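Local atomic coordinates of cell division GTPase FtsZ, diverged (Clostridium botulinum C, PDB entry 3V3T), a protein that belongs to the tubulin/FtsZ family, pairing a Rossmann-like N-terminal domain with a C-terminal domain like that of TubZ. Residues T51-P55 / Y74-I78; K62-V68 / G101-I106. The protein carries 1 engineered substitution. All coordinates share one frame; numbering follows the deposited sequence.

Overall arrangement
After strands 7-11 and 31-36, the chain reaches strand 51-53 at the edge of the sheet and, after the unmodelled residues 56-61, helix 64-71. Interaction 1 closes the loop of 18 residues that holds this helix, bringing 51-55 against the start of helix 75-85. Interaction 2 closes a longer loop, of 32 residues containing helix 75-85 and strand 91-97, by bringing 62-68 against the first turns of helix 101-117. The four segments alternate along the chain, so the two loops cross. Their centres lie about 14 Å apart and they touch: Ile54 CD1 is 4.2 Å from Ile106 CD1, while Tyr75 packs on Val68 and Ile106. Together they join the edge strand to three helices.

Interaction 1: T51-P55 / Y74-I78; sequences TYHIP and YYKQI
The phenol of Tyr52 is the main projection from 51-55, reaching among Tyr74, Gln77 and Ile78. With CG anti to the backbone N (chi1 -178°), the ring continues outward from a CB that already points at 74-78. Its CE2 meets Ile78 CG1 at 3.5 Å, ring and aliphatic chain crossing at about a right angle, and its OH ends 3.4 Å from Tyr74 CD1. Gln77 bounds the far end of the phenol: OE1 lies at the ring edge, near its plane, and takes a weak, long hydrogen bond from Tyr52 OH, at 3.4 Å.

Deeper in, Ile78 supplies the reciprocal bump. Its CD1 enters the recess between the Tyr52 ring and Ile54, touching Ile54 CD1 at 3.6 Å. Both isoleucines also reach Ile35, which places this buried end where the helix covers the sheet. The sheet here belongs to the Rossmann-like GTPase domain of the tubulin/FtsZ family: strand 51-53 is its edge strand, bonded through the backbone to strand 31-36, and helix 75-85 packs against this margin.

At the more exposed end, Pro55 rides over Tyr74. The CD of Pro55 stands 4.2 Å from the centroid of the Tyr74 ring and only 10° off the ring normal, a CH-pi contact over the face, while Pro55 CG lies at the phenol end of the ring, 3.7 Å from Tyr74 OH. The first turn of the helix is closed by Ile78 N, bonded to Tyr74 O at 2.8 Å.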
loop_
_atom_site.group_PDB
_atom_site.type_symbol
_atom_site.label_atom_id
_atom_site.label_comp_id
_atom_site.label_asym_id
_atom_site.label_seq_id
_atom_site.Cartn_x
_atom_site.Cartn_y
_atom_site.Cartn_z
ATOM N N THR A 51 3.912 4.045 19.586
ATOM C CA THR A 51 5.155 3.543 19.021
ATOM C C THR A 51 5.617 2.285 19.744
ATOM O O THR A 51 5.275 2.052 20.905
ATOM C CB THR A 51 6.282 4.588 19.120
ATOM O OG1 THR A 51 6.495 4.931 20.491
ATOM C CG2 THR A 51 5.918 5.835 18.364
ATOM N N TYR A 52 6.393 1.469 19.046
ATOM C CA TYR A 52 7.016 0.313 19.662
ATOM C C TYR A 52 8.450 0.188 19.188
ATOM O O TYR A 52 8.710 -0.125 18.020
ATOM C CB TYR A 52 6.254 -0.971 19.335
ATOM C CG TYR A 52 6.852 -2.189 20.012
ATOM C CD1 TYR A 52 6.556 -2.487 21.338
ATOM C CD2 TYR A 52 7.726 -3.026 19.336
ATOM C CE1 TYR A 52 7.105 -3.591 21.961
ATOM C CE2 TYR A 52 8.278 -4.127 19.948
ATOM C CZ TYR A 52 7.965 -4.408 21.258
ATOM O OH TYR A 52 8.519 -5.509 21.867
ATOM N N HIS A 53 9.377 0.431 20.104
ATOM C CA HIS A 53 10.797 0.343 19.812
ATOM C C HIS A 53 11.269 -1.084 19.997
ATOM O O HIS A 53 11.015 -1.693 21.034
ATOM C CB HIS A 53 11.581 1.261 20.751
ATOM C CG HIS A 53 13.053 1.286 20.481
ATOM N ND1 HIS A 53 13.964 0.592 21.248
ATOM C CD2 HIS A 53 13.775 1.928 19.531
ATOM C CE1 HIS A 53 15.183 0.805 20.783
ATOM N NE2 HIS A 53 15.095 1.612 19.741
ATOM N N ILE A 54 11.958 -1.625 18.999
ATOM C CA ILE A 54 12.573 -2.933 19.169
ATOM C C ILE A 54 13.986 -2.833 19.761
ATOM O O ILE A 54 14.879 -2.229 19.163
ATOM C CB ILE A 54 12.606 -3.712 17.862
ATOM C CG1 ILE A 54 11.187 -3.862 17.312
ATOM C CG2 ILE A 54 13.259 -5.070 18.087
ATOM C CD1 ILE A 54 11.132 -4.538 15.993
ATOM N N PRO A 55 14.188 -3.435 20.942
ATOM C CA PRO A 55 15.467 -3.392 21.663
ATOM C C PRO A 55 16.674 -3.693 20.771
ATOM O O PRO A 55 17.802 -3.411 21.188
ATOM C CB PRO A 55 15.300 -4.485 22.716
ATOM C CG PRO A 55 13.833 -4.516 22.980
ATOM C CD PRO A 55 13.180 -4.238 21.656
ATOM N N TYR A 74 10.715 -11.026 19.511
ATOM C CA TYR A 74 9.682 -10.035 19.820
ATOM C C TYR A 74 8.491 -9.999 18.848
ATOM O O TYR A 74 7.582 -9.184 19.014
ATOM C CB TYR A 74 10.305 -8.632 19.923
ATOM C CG TYR A 74 11.266 -8.460 21.086
ATOM C CD1 TYR A 74 10.821 -7.994 22.319
ATOM C CD2 TYR A 74 12.617 -8.759 20.950
ATOM C CE1 TYR A 74 11.689 -7.835 23.383
ATOM C CE2 TYR A 74 13.494 -8.606 22.014
ATOM C CZ TYR A 74 13.022 -8.143 23.225
ATOM O OH TYR A 74 13.880 -7.985 24.286
ATOM N N TYR A 75 8.483 -10.867 17.840
ATOM C CA TYR A 75 7.390 -10.849 16.858
ATOM C C TYR A 75 6.024 -10.923 17.533
ATOM O O TYR A 75 5.084 -10.247 17.126
ATOM C CB TYR A 75 7.522 -11.989 15.843
ATOM C CG TYR A 75 8.667 -11.828 14.871
ATOM C CD1 TYR A 75 9.273 -10.591 14.677
ATOM C CD2 TYR A 75 9.140 -12.912 14.143
ATOM C CE1 TYR A 75 10.323 -10.441 13.783
ATOM C CE2 TYR A 75 10.185 -12.773 13.250
ATOM C CZ TYR A 75 10.770 -11.535 13.072
ATOM O OH TYR A 75 11.809 -11.401 12.182
ATOM N N LYS A 76 5.930 -11.741 18.572
ATOM C CA LYS A 76 4.665 -11.965 19.259
ATOM C C LYS A 76 4.291 -10.819 20.196
ATOM O O LYS A 76 3.107 -10.515 20.365
ATOM C CB LYS A 76 4.687 -13.298 20.012
ATOM C CG LYS A 76 4.808 -14.514 19.100
ATOM C CD LYS A 76 4.578 -15.819 19.850
ATOM C CE LYS A 76 3.109 -16.019 20.185
ATOM N NZ LYS A 76 2.881 -17.272 20.960
ATOM N N GLN A 77 5.285 -10.190 20.816
ATOM C CA GLN A 77 5.014 -8.974 21.571
ATOM C C GLN A 77 4.509 -7.895 20.616
ATOM O O GLN A 77 3.547 -7.189 20.909
ATOM C CB GLN A 77 6.260 -8.479 22.304
ATOM C CG GLN A 77 6.667 -9.317 23.500
ATOM C CD GLN A 77 7.329 -8.483 24.587
ATOM O OE1 GLN A 77 7.297 -7.250 24.542
ATOM N NE2 GLN A 77 7.931 -9.153 25.571
ATOM N N ILE A 78 5.159 -7.773 19.468
ATOM C CA ILE A 78 4.771 -6.760 18.504
ATOM C C ILE A 78 3.312 -6.934 18.093
ATOM O O ILE A 78 2.516 -5.996 18.139
ATOM C CB ILE A 78 5.658 -6.810 17.250
ATOM C CG1 ILE A 78 7.115 -6.490 17.614
ATOM C CG2 ILE A 78 5.118 -5.856 16.175
ATOM C CD1 ILE A 78 8.019 -6.294 16.405
#

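Interaction 2: K62-V68 / G101-I106. Engineered in segment 101-106: Ala102 (natural residue Thr).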
loop_
_atom_site.group_PDB
_atom_site.type_symbol
_atom_site.label_atom_id
_atom_site.label_comp_id
_atom_site.label_asym_id
_atom_site.label_seq_id
_atom_site.Cartn_x
_atom_site.Cartn_y
_atom_site.Cartn_z
ATOM N N LYS A 62 19.225 -0.482 7.409
ATOM C CA LYS A 62 19.701 -0.949 6.108
ATOM C C LYS A 62 20.056 -2.443 6.076
ATOM O O LYS A 62 19.946 -3.088 5.031
ATOM C CB LYS A 62 20.900 -0.117 5.650
ATOM C CG LYS A 62 20.538 1.272 5.155
ATOM C CD LYS A 62 19.984 1.227 3.741
ATOM C CE LYS A 62 19.759 2.631 3.203
ATOM N NZ LYS A 62 19.718 2.653 1.717
ATOM N N GLU A 63 20.486 -2.986 7.212
ATOM C CA GLU A 63 20.880 -4.396 7.293
ATOM C C GLU A 63 19.730 -5.291 7.770
ATOM O O GLU A 63 19.416 -5.323 8.964
ATOM C CB GLU A 63 22.089 -4.561 8.221
ATOM C CG GLU A 63 23.408 -4.116 7.619
ATOM C CD GLU A 63 24.004 -5.162 6.698
ATOM O OE1 GLU A 63 23.611 -6.344 6.801
ATOM O OE2 GLU A 63 24.868 -4.804 5.870
ATOM N N ARG A 64 19.112 -6.023 6.842
ATOM C CA ARG A 64 17.944 -6.843 7.175
ATOM C C ARG A 64 18.326 -8.058 8.025
ATOM O O ARG A 64 17.511 -8.553 8.804
ATOM C CB ARG A 64 17.163 -7.255 5.914
ATOM C CG ARG A 64 17.490 -8.641 5.379
ATOM C CD ARG A 64 16.865 -8.897 4.002
ATOM N NE ARG A 64 15.401 -8.973 4.014
ATOM C CZ ARG A 64 14.702 -10.106 4.116
ATOM N NH1 ARG A 64 15.332 -11.274 4.233
ATOM N NH2 ARG A 64 13.371 -10.071 4.105
ATOM N N LYS A 65 19.567 -8.522 7.886
ATOM C CA LYS A 65 20.071 -9.619 8.709
ATOM C C LYS A 65 20.065 -9.236 10.188
ATOM O O LYS A 65 19.776 -10.065 11.054
ATOM C CB LYS A 65 21.493 -10.001 8.293
ATOM C CG LYS A 65 21.646 -10.412 6.838
ATOM C CD LYS A 65 23.102 -10.746 6.518
ATOM C CE LYS A 65 23.268 -11.299 5.106
ATOM N NZ LYS A 65 24.672 -11.730 4.820
ATOM N N LYS A 66 20.395 -7.974 10.462
ATOM C CA LYS A 66 20.466 -7.462 11.830
ATOM C C LYS A 66 19.093 -7.084 12.380
ATOM O O LYS A 66 18.780 -7.377 13.535
ATOM C CB LYS A 66 21.412 -6.258 11.916
ATOM C CG LYS A 66 22.887 -6.615 11.904
ATOM C CD LYS A 66 23.732 -5.358 11.968
ATOM C CE LYS A 66 25.213 -5.668 11.874
ATOM N NZ LYS A 66 26.005 -4.408 11.836
ATOM N N ALA A 67 18.288 -6.418 11.557
ATOM C CA ALA A 67 16.907 -6.119 11.923
ATOM C C ALA A 67 16.212 -7.386 12.414
ATOM O O ALA A 67 15.665 -7.421 13.521
ATOM C CB ALA A 67 16.158 -5.523 10.732
ATOM N N VAL A 68 16.254 -8.423 11.580
ATOM C CA VAL A 68 15.662 -9.726 11.880
ATOM C C VAL A 68 16.146 -10.330 13.210
ATOM O O VAL A 68 15.337 -10.789 14.022
ATOM C CB VAL A 68 15.950 -10.728 10.736
ATOM C CG1 VAL A 68 15.662 -12.155 11.182
ATOM C CG2 VAL A 68 15.148 -10.369 9.498
ATOM N N GLY A 101 16.376 -2.142 5.790
ATOM C CA GLY A 101 16.745 -3.257 6.653
ATOM C C GLY A 101 15.593 -3.826 7.475
ATOM O O GLY A 101 15.217 -4.989 7.315
ATOM N N ALA A 102 15.013 -3.016 8.356
ATOM C CA ALA A 102 13.912 -3.491 9.190
ATOM C C ALA A 102 12.678 -3.778 8.355
ATOM O O ALA A 102 12.033 -4.821 8.504
ATOM C CB ALA A 102 13.588 -2.487 10.269
ATOM N N GLY A 103 12.357 -2.843 7.470
ATOM C CA GLY A 103 11.181 -2.949 6.632
ATOM C C GLY A 103 11.192 -4.210 5.794
ATOM O O GLY A 103 10.202 -4.937 5.734
ATOM N N SER A 104 12.310 -4.468 5.134
ATOM C CA SER A 104 12.426 -5.669 4.324
ATOM C C SER A 104 12.489 -6.958 5.168
ATOM O O SER A 104 11.930 -7.980 4.790
ATOM C CB SER A 104 13.665 -5.575 3.441
ATOM O OG SER A 104 13.983 -6.835 2.882
ATOM N N GLY A 105 13.180 -6.916 6.300
ATOM C CA GLY A 105 13.453 -8.133 7.040
ATOM C C GLY A 105 12.409 -8.540 8.065
ATOM O O GLY A 105 12.200 -9.718 8.320
ATOM N N ILE A 106 11.754 -7.555 8.657
ATOM C CA ILE A 106 10.847 -7.803 9.765
ATOM C C ILE A 106 9.395 -7.895 9.320
ATOM O O ILE A 106 8.624 -8.647 9.903
ATOM C CB ILE A 106 11.034 -6.728 10.862
ATOM C CG1 ILE A 106 12.407 -6.899 11.507
ATOM C CG2 ILE A 106 9.955 -6.816 11.912
ATOM C CD1 ILE A 106 12.844 -5.713 12.348
#
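The glycine-rich tubulin signature motif runs into the start of helix 101-117, and here its Gly101, Ser104 and Gly105 meet Arg64, Ala67 and Val68 of helix 64-71. The axes of the short segments 64-68 and 101-106 approach to 7.5 Å at a crossing angle of -67°, close enough that side chains of the first pack on backbone of the second. Gly101, lacking a side chain, brings its CA to 3.5 Å from Lys62 C, just ahead of the N-cap residue Glu63. One turn on, Ala67 CB points across and rests 3.4 Å from Ala102 CA; Ala102 is an engineered residue, threonine in the natural sequence. The methyl of Ala67 also meets Ile106 CD1, at 3.7 Å. Val68 CG2 presses on Gly105, 3.2 Å from its O.

The polar part is a side-on grip by Arg64 on Ser104. NE donates to Ser104 OG over 2.8 Å in a moderately bent bond, and NH2 donates to Ser104 O over 2.6 Å, arriving well above the carbonyl plane, 53° out of it. The CG of Arg64 lies off the staggered positions (chi1 97°) and the chain bends at chi3, turning the guanidinium so that Gly105 CA covers one face.

Both partners have further bonds to helix 136-152: Arg64 NH2 forms a salt bridge with Asp148, and Ser104 OG is bonded to Asn141 O. Because the carbonyl of Asn141 can only accept, the hydroxyl of Ser104 must donate to it while receiving the NE hydrogen of Arg64. Two bonds thus fix the rotation of this buried hydroxyl, and the side chain of Arg64, its charge probably balanced by Asp148, links helices 64-71, 101-117 and 136-152.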